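Long-range contacts in putative sulfatase yidJ (Bacteroides fragilis, PDB 2QZU), which probably hydrolyses sulfate esters as a metal-dependent enzyme of the sulfatase family: residues A[115-120]-A[164-169]; A[127-132]-A[169-174]; A[134-139]-A[156-161]. One frame throughout, in Å; residues are numbered along the deposited sequence.

Interaction 1 of 3, residues A[115-120]-A[164-169]; sequences CWSDVL and HGFDHW
His164 reaches from its loop to the first turn of helix 116-122 and is met there by Cys115, Ser117 and Asp118. Its CB lies 3.4 Å from Ser117 OG. The chi1 of -65° puts CG anti to the carbonyl carbon, and from there the ring has Cys115 SG over one face, 3.9 Å from the ring centroid and nearest the rim at ND1. ND1 donates to Asp118 OD2 at 2.8 Å, with the acceptor close to the imidazole plane; the carboxylate is turned 62° from that plane. The bond uses the syn lone pair of OD2, while the anti lone pair takes the backbone N of Cys115, the N-cap residue. Two donors grip one oxygen, which would be expected to favour the charged carboxylate. Further round, His164 CE1 is still 3.9 Å from Cys115 SG.

In the alpha/beta core of the sulfatase family, of the alkaline phosphatase clan, this loop leads into edge strand 168-172, and the contact ties it to a helix beside the central sheet. Ser117 OG donates to His164 O, 2.6 Å away and a little out of the carbonyl plane. Ser117 CB sits 3.4 Å from Phe166 CE2. Phe166 turns its edge to the face of the Trp116 six-membered ring, an offset edge-to-face pair with planes at 88°; Trp116 CH2 and Phe166 CZ are 4.1 Å apart. Val225 touches both side chains.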
loop_
_atom_site.group_PDB
_atom_site.type_symbol
_atom_site.label_atom_id
_atom_site.label_comp_id
_atom_site.label_asym_id
_atom_site.label_seq_id
_atom_site.Cartn_x
_atom_site.Cartn_y
_atom_site.Cartn_z
ATOM N N CYS A 115 1.743 35.661 -8.443
ATOM C CA CYS A 115 2.636 34.590 -8.878
ATOM C C CYS A 115 3.188 34.823 -10.280
ATOM O O CYS A 115 2.632 35.610 -11.044
ATOM C CB CYS A 115 1.893 33.256 -8.811
ATOM S SG CYS A 115 1.311 32.884 -7.134
ATOM N N TRP A 116 4.273 34.134 -10.630
ATOM C CA TRP A 116 4.860 34.327 -11.954
ATOM C C TRP A 116 3.890 33.980 -13.072
ATOM O O TRP A 116 3.982 34.537 -14.168
ATOM C CB TRP A 116 6.162 33.528 -12.131
ATOM C CG TRP A 116 6.051 32.044 -11.918
ATOM C CD1 TRP A 116 6.251 31.367 -10.748
ATOM C CD2 TRP A 116 5.742 31.054 -12.907
ATOM N NE1 TRP A 116 6.093 30.018 -10.947
ATOM C CE2 TRP A 116 5.779 29.796 -12.263
ATOM C CE3 TRP A 116 5.438 31.106 -14.275
ATOM C CZ2 TRP A 116 5.523 28.597 -12.942
ATOM C CZ3 TRP A 116 5.182 29.908 -14.953
ATOM C CH2 TRP A 116 5.226 28.673 -14.280
ATOM N N SER A 117 2.965 33.067 -12.798
ATOM C CA SER A 117 1.987 32.678 -13.802
ATOM C C SER A 117 1.020 33.835 -14.061
ATOM O O SER A 117 0.547 34.011 -15.184
ATOM C CB SER A 117 1.231 31.421 -13.357
ATOM O OG SER A 117 0.652 31.584 -12.074
ATOM N N ASP A 118 0.743 34.628 -13.026
ATOM C CA ASP A 118 -0.148 35.788 -13.165
ATOM C C ASP A 118 0.535 36.815 -14.058
ATOM O O ASP A 118 -0.107 37.481 -14.870
ATOM C CB ASP A 118 -0.425 36.443 -11.804
ATOM C CG ASP A 118 -1.291 35.584 -10.896
ATOM O OD1 ASP A 118 -2.425 35.244 -11.298
ATOM O OD2 ASP A 118 -0.839 35.262 -9.774
ATOM N N VAL A 119 1.846 36.946 -13.882
ATOM C CA VAL A 119 2.640 37.882 -14.666
ATOM C C VAL A 119 2.628 37.486 -16.147
ATOM O O VAL A 119 2.330 38.310 -17.014
ATOM C CB VAL A 119 4.097 37.934 -14.152
ATOM C CG1 VAL A 119 4.961 38.763 -15.095
ATOM C CG2 VAL A 119 4.130 38.529 -12.746
ATOM N N LEU A 120 2.941 36.227 -16.437
ATOM C CA LEU A 120 2.958 35.769 -17.823
ATOM C C LEU A 120 1.582 35.870 -18.473
ATOM O O LEU A 120 1.477 36.179 -19.662
ATOM C CB LEU A 120 3.490 34.337 -17.909
ATOM C CG LEU A 120 4.975 34.192 -17.574
ATOM C CD1 LEU A 120 5.382 32.730 -17.682
ATOM C CD2 LEU A 120 5.807 35.045 -18.528
ATOM N N HIS A 164 -4.366 31.329 -10.581
ATOM C CA HIS A 164 -3.334 32.294 -10.923
ATOM C C HIS A 164 -2.950 32.395 -12.402
ATOM O O HIS A 164 -1.769 32.404 -12.752
ATOM C CB HIS A 164 -2.100 32.010 -10.061
ATOM C CG HIS A 164 -2.341 32.243 -8.603
ATOM N ND1 HIS A 164 -2.168 33.474 -8.009
ATOM C CD2 HIS A 164 -2.843 31.429 -7.642
ATOM C CE1 HIS A 164 -2.556 33.412 -6.747
ATOM N NE2 HIS A 164 -2.970 32.181 -6.500
ATOM N N GLY A 165 -3.954 32.472 -13.269
ATOM C CA GLY A 165 -3.679 32.621 -14.687
ATOM C C GLY A 165 -3.615 31.376 -15.547
ATOM O O GLY A 165 -3.614 31.481 -16.772
ATOM N N PHE A 166 -3.559 30.202 -14.930
ATOM C CA PHE A 166 -3.497 28.961 -15.696
ATOM C C PHE A 166 -4.878 28.643 -16.259
ATOM O O PHE A 166 -5.679 27.969 -15.611
ATOM C CB PHE A 166 -2.999 27.817 -14.805
ATOM C CG PHE A 166 -1.523 27.882 -14.496
ATOM C CD1 PHE A 166 -0.579 27.693 -15.504
ATOM C CD2 PHE A 166 -1.076 28.123 -13.199
ATOM C CE1 PHE A 166 0.791 27.737 -15.222
ATOM C CE2 PHE A 166 0.289 28.169 -12.906
ATOM C CZ PHE A 166 1.224 27.976 -13.924
ATOM N N ASP A 167 -5.140 29.126 -17.471
ATOM C CA ASP A 167 -6.425 28.928 -18.134
ATOM C C ASP A 167 -6.711 27.485 -18.539
ATOM O O ASP A 167 -7.834 27.007 -18.370
ATOM C CB ASP A 167 -6.540 29.857 -19.347
ATOM C CG ASP A 167 -6.578 31.324 -18.949
ATOM O OD1 ASP A 167 -7.310 31.660 -17.995
ATOM O OD2 ASP A 167 -5.885 32.142 -19.589
ATOM N N HIS A 168 -5.715 26.799 -19.089
ATOM C CA HIS A 168 -5.885 25.395 -19.461
ATOM C C HIS A 168 -5.521 24.634 -18.192
ATOM O O HIS A 168 -4.394 24.736 -17.704
ATOM C CB HIS A 168 -4.941 25.009 -20.596
ATOM C CG HIS A 168 -5.079 23.587 -21.033
ATOM N ND1 HIS A 168 -6.220 23.100 -21.636
ATOM C CD2 HIS A 168 -4.227 22.537 -20.940
ATOM C CE1 HIS A 168 -6.062 21.815 -21.898
ATOM N NE2 HIS A 168 -4.862 21.449 -21.486
ATOM N N TRP A 169 -6.471 23.865 -17.671
ATOM C CA TRP A 169 -6.276 23.164 -16.410
ATOM C C TRP A 169 -6.693 21.695 -16.419
ATOM O O TRP A 169 -7.846 21.371 -16.683
ATOM C CB TRP A 169 -7.068 23.928 -15.339
ATOM C CG TRP A 169 -6.826 23.555 -13.902
ATOM C CD1 TRP A 169 -7.579 22.713 -13.130
ATOM C CD2 TRP A 169 -5.808 24.081 -13.045
ATOM N NE1 TRP A 169 -7.095 22.694 -11.840
ATOM C CE2 TRP A 169 -6.004 23.523 -11.763
ATOM C CE3 TRP A 169 -4.744 24.975 -13.235
ATOM C CZ2 TRP A 169 -5.181 23.827 -10.674
ATOM C CZ3 TRP A 169 -3.923 25.279 -12.152
ATOM C CH2 TRP A 169 -4.148 24.707 -10.888
#

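Interaction 2 of 3, residues A[127-132]-A[169-174]; sequences MGYIGK and WIAYGT
Tyr129 and Ile170 start the backbone ladder between the two parallel strands: Ile170 N donates to Tyr129 O at 3.1 Å, nearly in line with the carbonyl. Ile170 O then accepts from Gly131 N at 2.9 Å and also receives a CA-H...O contact from Ile130. A third bond runs from Tyr172 N to Gly131 O, whose position is less certain.

Among the aromatic contacts, Tyr129 and Trp169 run alongside each other in the same direction, their planes 30° apart and the rings displaced until little of one covers the other; Tyr129 CB rests 3.7 Å from Trp169 CE3. The Tyr172 ring takes Lys132 CA over one face, a CH-pi contact 4.0 Å from the centroid, and its OH is hydrogen-bonded to Asn229.

Two further apolar contacts follow: Tyr129 CD2 meets Ala171 CB, and Ile130 CG2 approaches Ile170 CB on the face covered by helix 200-213.

The polar contacts gather at the C-terminal ends. Tyr129 OH donates to Lys132 O at 2.6 Å. The fully extended Lys132 runs beside Thr174, with CE 3.4 Å from OG1, and carries NZ to a water and to a salt bridge with Asp36. Parallel strands at the edge of a mixed sheet fit the alpha/beta core of the sulfatase family; in such folds the active site usually lies at the C-terminal ends of the parallel strands, here probably the side where Lys132 meets Asp36.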
loop_
_atom_site.group_PDB
_atom_site.type_symbol
_atom_site.label_atom_id
_atom_site.label_comp_id
_atom_site.label_asym_id
_atom_site.label_seq_id
_atom_site.Cartn_x
_atom_site.Cartn_y
_atom_site.Cartn_z
HETATM N N MSE A 127 -1.626 30.107 -21.182
HETATM C CA MSE A 127 -1.205 29.362 -19.987
HETATM C C MSE A 127 -1.838 27.984 -19.773
HETATM O O MSE A 127 -3.038 27.805 -19.968
HETATM C CB MSE A 127 -1.487 30.207 -18.741
HETATM C CG MSE A 127 -0.982 31.639 -18.807
HETATM SE SE MSE A 127 0.936 31.764 -18.833
HETATM C CE MSE A 127 1.323 31.065 -17.066
ATOM N N GLY A 128 -1.025 27.029 -19.329
ATOM C CA GLY A 128 -1.526 25.686 -19.069
ATOM C C GLY A 128 -0.828 24.999 -17.901
ATOM O O GLY A 128 0.372 25.174 -17.696
ATOM N N TYR A 129 -1.581 24.221 -17.130
ATOM C CA TYR A 129 -1.026 23.497 -15.992
ATOM C C TYR A 129 -1.603 22.084 -15.985
ATOM O O TYR A 129 -2.818 21.902 -15.980
ATOM C CB TYR A 129 -1.380 24.198 -14.674
ATOM C CG TYR A 129 -0.580 23.695 -13.480
ATOM C CD1 TYR A 129 0.482 24.442 -12.965
ATOM C CD2 TYR A 129 -0.861 22.463 -12.891
ATOM C CE1 TYR A 129 1.246 23.975 -11.896
ATOM C CE2 TYR A 129 -0.097 21.982 -11.814
ATOM C CZ TYR A 129 0.953 22.746 -11.328
ATOM O OH TYR A 129 1.725 22.288 -10.284
ATOM N N ILE A 130 -0.727 21.086 -15.993
ATOM C CA ILE A 130 -1.159 19.694 -15.990
ATOM C C ILE A 130 -0.462 18.959 -14.848
ATOM O O ILE A 130 0.760 19.012 -14.735
ATOM C CB ILE A 130 -0.778 18.994 -17.324
ATOM C CG1 ILE A 130 -1.398 19.739 -18.508
ATOM C CG2 ILE A 130 -1.236 17.543 -17.306
ATOM C CD1 ILE A 130 -0.887 19.261 -19.854
ATOM N N GLY A 131 -1.232 18.290 -13.995
ATOM C CA GLY A 131 -0.609 17.545 -12.914
ATOM C C GLY A 131 -0.937 17.973 -11.502
ATOM O O GLY A 131 -1.984 18.568 -11.240
ATOM N N LYS A 132 -0.018 17.667 -10.592
ATOM C CA LYS A 132 -0.157 17.965 -9.170
ATOM C C LYS A 132 0.073 19.438 -8.844
ATOM O O LYS A 132 1.088 20.018 -9.227
ATOM C CB LYS A 132 0.829 17.094 -8.386
ATOM C CG LYS A 132 0.826 17.310 -6.888
ATOM C CD LYS A 132 1.848 16.401 -6.225
ATOM C CE LYS A 132 1.958 16.701 -4.741
ATOM N NZ LYS A 132 3.018 15.878 -4.097
ATOM N N TRP A 169 -6.471 23.865 -17.671
ATOM C CA TRP A 169 -6.276 23.164 -16.410
ATOM C C TRP A 169 -6.693 21.695 -16.419
ATOM O O TRP A 169 -7.846 21.371 -16.683
ATOM C CB TRP A 169 -7.068 23.928 -15.339
ATOM C CG TRP A 169 -6.826 23.555 -13.902
ATOM C CD1 TRP A 169 -7.579 22.713 -13.130
ATOM C CD2 TRP A 169 -5.808 24.081 -13.045
ATOM N NE1 TRP A 169 -7.095 22.694 -11.840
ATOM C CE2 TRP A 169 -6.004 23.523 -11.763
ATOM C CE3 TRP A 169 -4.744 24.975 -13.235
ATOM C CZ2 TRP A 169 -5.181 23.827 -10.674
ATOM C CZ3 TRP A 169 -3.923 25.279 -12.152
ATOM C CH2 TRP A 169 -4.148 24.707 -10.888
ATOM N N ILE A 170 -5.733 20.819 -16.144
ATOM C CA ILE A 170 -5.969 19.379 -16.049
ATOM C C ILE A 170 -5.096 19.010 -14.862
ATOM O O ILE A 170 -3.959 18.562 -15.023
ATOM C CB ILE A 170 -5.486 18.629 -17.300
ATOM C CG1 ILE A 170 -6.217 19.163 -18.535
ATOM C CG2 ILE A 170 -5.747 17.135 -17.139
ATOM C CD1 ILE A 170 -5.691 18.624 -19.846
ATOM N N ALA A 171 -5.637 19.202 -13.666
ATOM C CA ALA A 171 -4.860 18.975 -12.466
ATOM C C ALA A 171 -5.650 18.491 -11.264
ATOM O O ALA A 171 -6.868 18.303 -11.325
ATOM C CB ALA A 171 -4.141 20.266 -12.109
ATOM N N TYR A 172 -4.924 18.292 -10.169
ATOM C CA TYR A 172 -5.506 17.847 -8.911
ATOM C C TYR A 172 -4.683 18.408 -7.746
ATOM O O TYR A 172 -3.651 19.050 -7.964
ATOM C CB TYR A 172 -5.531 16.316 -8.854
ATOM C CG TYR A 172 -4.173 15.666 -9.007
ATOM C CD1 TYR A 172 -3.598 15.476 -10.267
ATOM C CD2 TYR A 172 -3.452 15.250 -7.885
ATOM C CE1 TYR A 172 -2.336 14.885 -10.401
ATOM C CE2 TYR A 172 -2.199 14.659 -8.009
ATOM C CZ TYR A 172 -1.647 14.480 -9.269
ATOM O OH TYR A 172 -0.411 13.887 -9.391
ATOM N N GLY A 173 -5.155 18.192 -6.517
ATOM C CA GLY A 173 -4.437 18.671 -5.343
ATOM C C GLY A 173 -3.265 17.736 -5.118
ATOM O O GLY A 173 -2.117 18.083 -5.386
ATOM N N THR A 174 -3.558 16.550 -4.591
ATOM C CA THR A 174 -2.548 15.516 -4.406
ATOM C C THR A 174 -3.297 14.189 -4.401
ATOM O O THR A 174 -4.451 14.122 -3.977
ATOM C CB THR A 174 -1.690 15.715 -3.124
ATOM O OG1 THR A 174 -0.523 14.880 -3.213
ATOM C CG2 THR A 174 -2.471 15.374 -1.867
HETATM O O HOH W 1 2.334 13.244 -4.273
#

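Interaction 3 of 3, residues A[134-139]-A[156-161]; sequences HLDAPY and EWCPPE
The Tyr139 ring and the Glu156 carboxylate are the flat groups that meet here, their planes only 8° apart although the two side chains cross at about a right angle. Glu156 OE1 approaches the ring obliquely, 3.6 Å from Tyr139 CD2, and OE2 lies near CE2. Arg190 makes a cation-pi contact with the same ring and a salt bridge to Glu156 OE2, so the acid and the tyrosine share one arginine. Trp157 starts away from 134-139, and its indole carries Pro159 CA over one face.

The Glu156 side chain starts with CG anti to the backbone N and then bends at chi2 (54°), which swings CD round toward the tyrosine. OE1 accepts from Tyr139 N at 3.1 Å, on its anti side and 29° out of the carboxylate plane. OE2 takes Trp157 N at 2.8 Å from above that plane, so each oxygen holds a backbone N-H, one from either segment.

Both segments belong to the long connection between neighbouring strands 126-130 and 168-172 of the central sulfatase sheet. His134 hydrogen-bonds through ND1 to Ser76 OG; Ser76 is the predicted site of the 3-oxoalanine modification, present here as plain serine, so segment 134-139 starts next to the probable active site.

Pro138 and Glu156 pass antiparallel to one another, Pro138 CG 4.0 Å from Glu156 CB. Asp136 points at the other segment, and its OD2 comes up against Cys158, 3.0 Å from CB and 3.4 Å from SG. A water donates to both Asp136 OD2 and Glu156 O, while Asp136 OD1 is salt-bridged to Arg162.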
loop_
_atom_site.group_PDB
_atom_site.type_symbol
_atom_site.label_atom_id
_atom_site.label_comp_id
_atom_site.label_asym_id
_atom_site.label_seq_id
_atom_site.Cartn_x
_atom_site.Cartn_y
_atom_site.Cartn_z
ATOM N N HIS A 134 -1.204 20.822 -5.410
ATOM C CA HIS A 134 -1.009 20.749 -3.962
ATOM C C HIS A 134 -0.783 22.092 -3.261
ATOM O O HIS A 134 0.123 22.219 -2.440
ATOM C CB HIS A 134 0.159 19.809 -3.630
ATOM C CG HIS A 134 0.089 19.230 -2.249
ATOM N ND1 HIS A 134 1.146 18.554 -1.669
ATOM C CD2 HIS A 134 -0.909 19.212 -1.336
ATOM C CE1 HIS A 134 0.796 18.148 -0.463
ATOM N NE2 HIS A 134 -0.448 18.533 -0.234
ATOM N N LEU A 135 -1.603 23.088 -3.583
ATOM C CA LEU A 135 -1.468 24.395 -2.951
ATOM C C LEU A 135 -2.794 24.937 -2.408
ATOM O O LEU A 135 -2.900 26.119 -2.076
ATOM C CB LEU A 135 -0.841 25.394 -3.933
ATOM C CG LEU A 135 0.679 25.255 -4.088
ATOM C CD1 LEU A 135 1.151 26.063 -5.290
ATOM C CD2 LEU A 135 1.371 25.725 -2.804
ATOM N N ASP A 136 -3.797 24.067 -2.312
ATOM C CA ASP A 136 -5.109 24.456 -1.785
ATOM C C ASP A 136 -5.452 23.673 -0.513
ATOM O O ASP A 136 -5.239 22.463 -0.442
ATOM C CB ASP A 136 -6.205 24.216 -2.830
ATOM C CG ASP A 136 -6.006 25.040 -4.088
ATOM O OD1 ASP A 136 -5.853 26.275 -3.981
ATOM O OD2 ASP A 136 -6.007 24.451 -5.185
ATOM N N ALA A 137 -5.987 24.371 0.486
ATOM C CA ALA A 137 -6.378 23.741 1.748
ATOM C C ALA A 137 -7.728 23.034 1.595
ATOM O O ALA A 137 -8.707 23.633 1.151
ATOM C CB ALA A 137 -6.467 24.797 2.853
ATOM N N PRO A 138 -7.800 21.744 1.955
ATOM C CA PRO A 138 -9.080 21.041 1.822
ATOM C C PRO A 138 -10.111 21.576 2.821
ATOM O O PRO A 138 -9.749 22.075 3.886
ATOM C CB PRO A 138 -8.712 19.583 2.117
ATOM C CG PRO A 138 -7.236 19.508 1.791
ATOM C CD PRO A 138 -6.724 20.815 2.344
ATOM N N TYR A 139 -11.390 21.483 2.470
ATOM C CA TYR A 139 -12.458 21.931 3.361
ATOM C C TYR A 139 -13.649 20.973 3.238
ATOM O O TYR A 139 -13.825 20.326 2.209
ATOM C CB TYR A 139 -12.861 23.376 3.030
ATOM C CG TYR A 139 -13.632 23.551 1.743
ATOM C CD1 TYR A 139 -15.002 23.298 1.694
ATOM C CD2 TYR A 139 -12.994 23.975 0.577
ATOM C CE1 TYR A 139 -15.721 23.464 0.522
ATOM C CE2 TYR A 139 -13.708 24.142 -0.609
ATOM C CZ TYR A 139 -15.071 23.884 -0.624
ATOM O OH TYR A 139 -15.791 24.037 -1.784
ATOM N N GLU A 156 -7.858 18.623 -2.632
ATOM C CA GLU A 156 -8.869 19.658 -2.784
ATOM C C GLU A 156 -8.865 20.217 -4.209
ATOM O O GLU A 156 -7.858 20.157 -4.911
ATOM C CB GLU A 156 -8.619 20.777 -1.766
ATOM C CG GLU A 156 -9.638 21.912 -1.802
ATOM C CD GLU A 156 -11.074 21.421 -1.657
ATOM O OE1 GLU A 156 -11.434 20.917 -0.572
ATOM O OE2 GLU A 156 -11.841 21.537 -2.636
ATOM N N TRP A 157 -10.009 20.742 -4.627
ATOM C CA TRP A 157 -10.182 21.322 -5.953
ATOM C C TRP A 157 -9.616 22.738 -5.978
ATOM O O TRP A 157 -9.594 23.421 -4.953
ATOM C CB TRP A 157 -11.685 21.367 -6.277
ATOM C CG TRP A 157 -12.065 21.975 -7.607
ATOM C CD1 TRP A 157 -11.651 21.574 -8.848
ATOM C CD2 TRP A 157 -13.004 23.038 -7.827
ATOM N NE1 TRP A 157 -12.275 22.315 -9.822
ATOM C CE2 TRP A 157 -13.112 23.221 -9.224
ATOM C CE3 TRP A 157 -13.769 23.852 -6.978
ATOM C CZ2 TRP A 157 -13.952 24.186 -9.793
ATOM C CZ3 TRP A 157 -14.604 24.814 -7.543
ATOM C CH2 TRP A 157 -14.687 24.970 -8.939
ATOM N N CYS A 158 -9.149 23.176 -7.144
ATOM C CA CYS A 158 -8.637 24.533 -7.283
ATOM C C CYS A 158 -9.622 25.262 -8.184
ATOM O O CYS A 158 -9.639 25.047 -9.395
ATOM C CB CYS A 158 -7.251 24.553 -7.935
ATOM S SG CYS A 158 -6.531 26.223 -8.040
ATOM N N PRO A 159 -10.479 26.112 -7.601
ATOM C CA PRO A 159 -11.456 26.850 -8.406
ATOM C C PRO A 159 -10.726 27.808 -9.349
ATOM O O PRO A 159 -9.588 28.197 -9.086
ATOM C CB PRO A 159 -12.295 27.574 -7.351
ATOM C CG PRO A 159 -11.312 27.813 -6.246
ATOM C CD PRO A 159 -10.556 26.501 -6.180
ATOM N N PRO A 160 -11.370 28.201 -10.457
ATOM C CA PRO A 160 -10.740 29.113 -11.418
ATOM C C PRO A 160 -10.065 30.358 -10.838
ATOM O O PRO A 160 -8.969 30.730 -11.269
ATOM C CB PRO A 160 -11.893 29.462 -12.358
ATOM C CG PRO A 160 -12.682 28.187 -12.384
ATOM C CD PRO A 160 -12.718 27.813 -10.912
ATOM N N GLU A 161 -10.704 30.997 -9.862
ATOM C CA GLU A 161 -10.141 32.208 -9.275
ATOM C C GLU A 161 -8.882 31.972 -8.440
ATOM O O GLU A 161 -8.235 32.928 -8.005
ATOM C CB GLU A 161 -11.195 32.948 -8.435
ATOM C CG GLU A 161 -11.582 32.255 -7.137
ATOM C CD GLU A 161 -12.693 31.237 -7.311
ATOM O OE1 GLU A 161 -12.950 30.804 -8.458
ATOM O OE2 GLU A 161 -13.308 30.863 -6.290
HETATM O O HOH W 2 -5.920 21.840 -5.734
#

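Overall arrangement
From the N terminus, helix 116-122 comes first and leads directly into strand 126-130; a long, mostly irregular excursion follows before strand 168-172. Interaction 3 closes a short loop within that excursion, joining 134-139 to 156-161. Interaction 2 closes the excursion itself by pairing the two strands, and interaction 1 brings 164-169 back to the helix. Interactions 1 and 2 cross along the chain, and interaction 3 nests within both. Trp169 is shared by the segments of interactions 1 and 2, pairs in interaction 2, and packs its CZ2 on Cys158 CB of interaction 3, 3.5 Å away. Together they join helix 116-122, the edge of the sheet and the loop that includes His134.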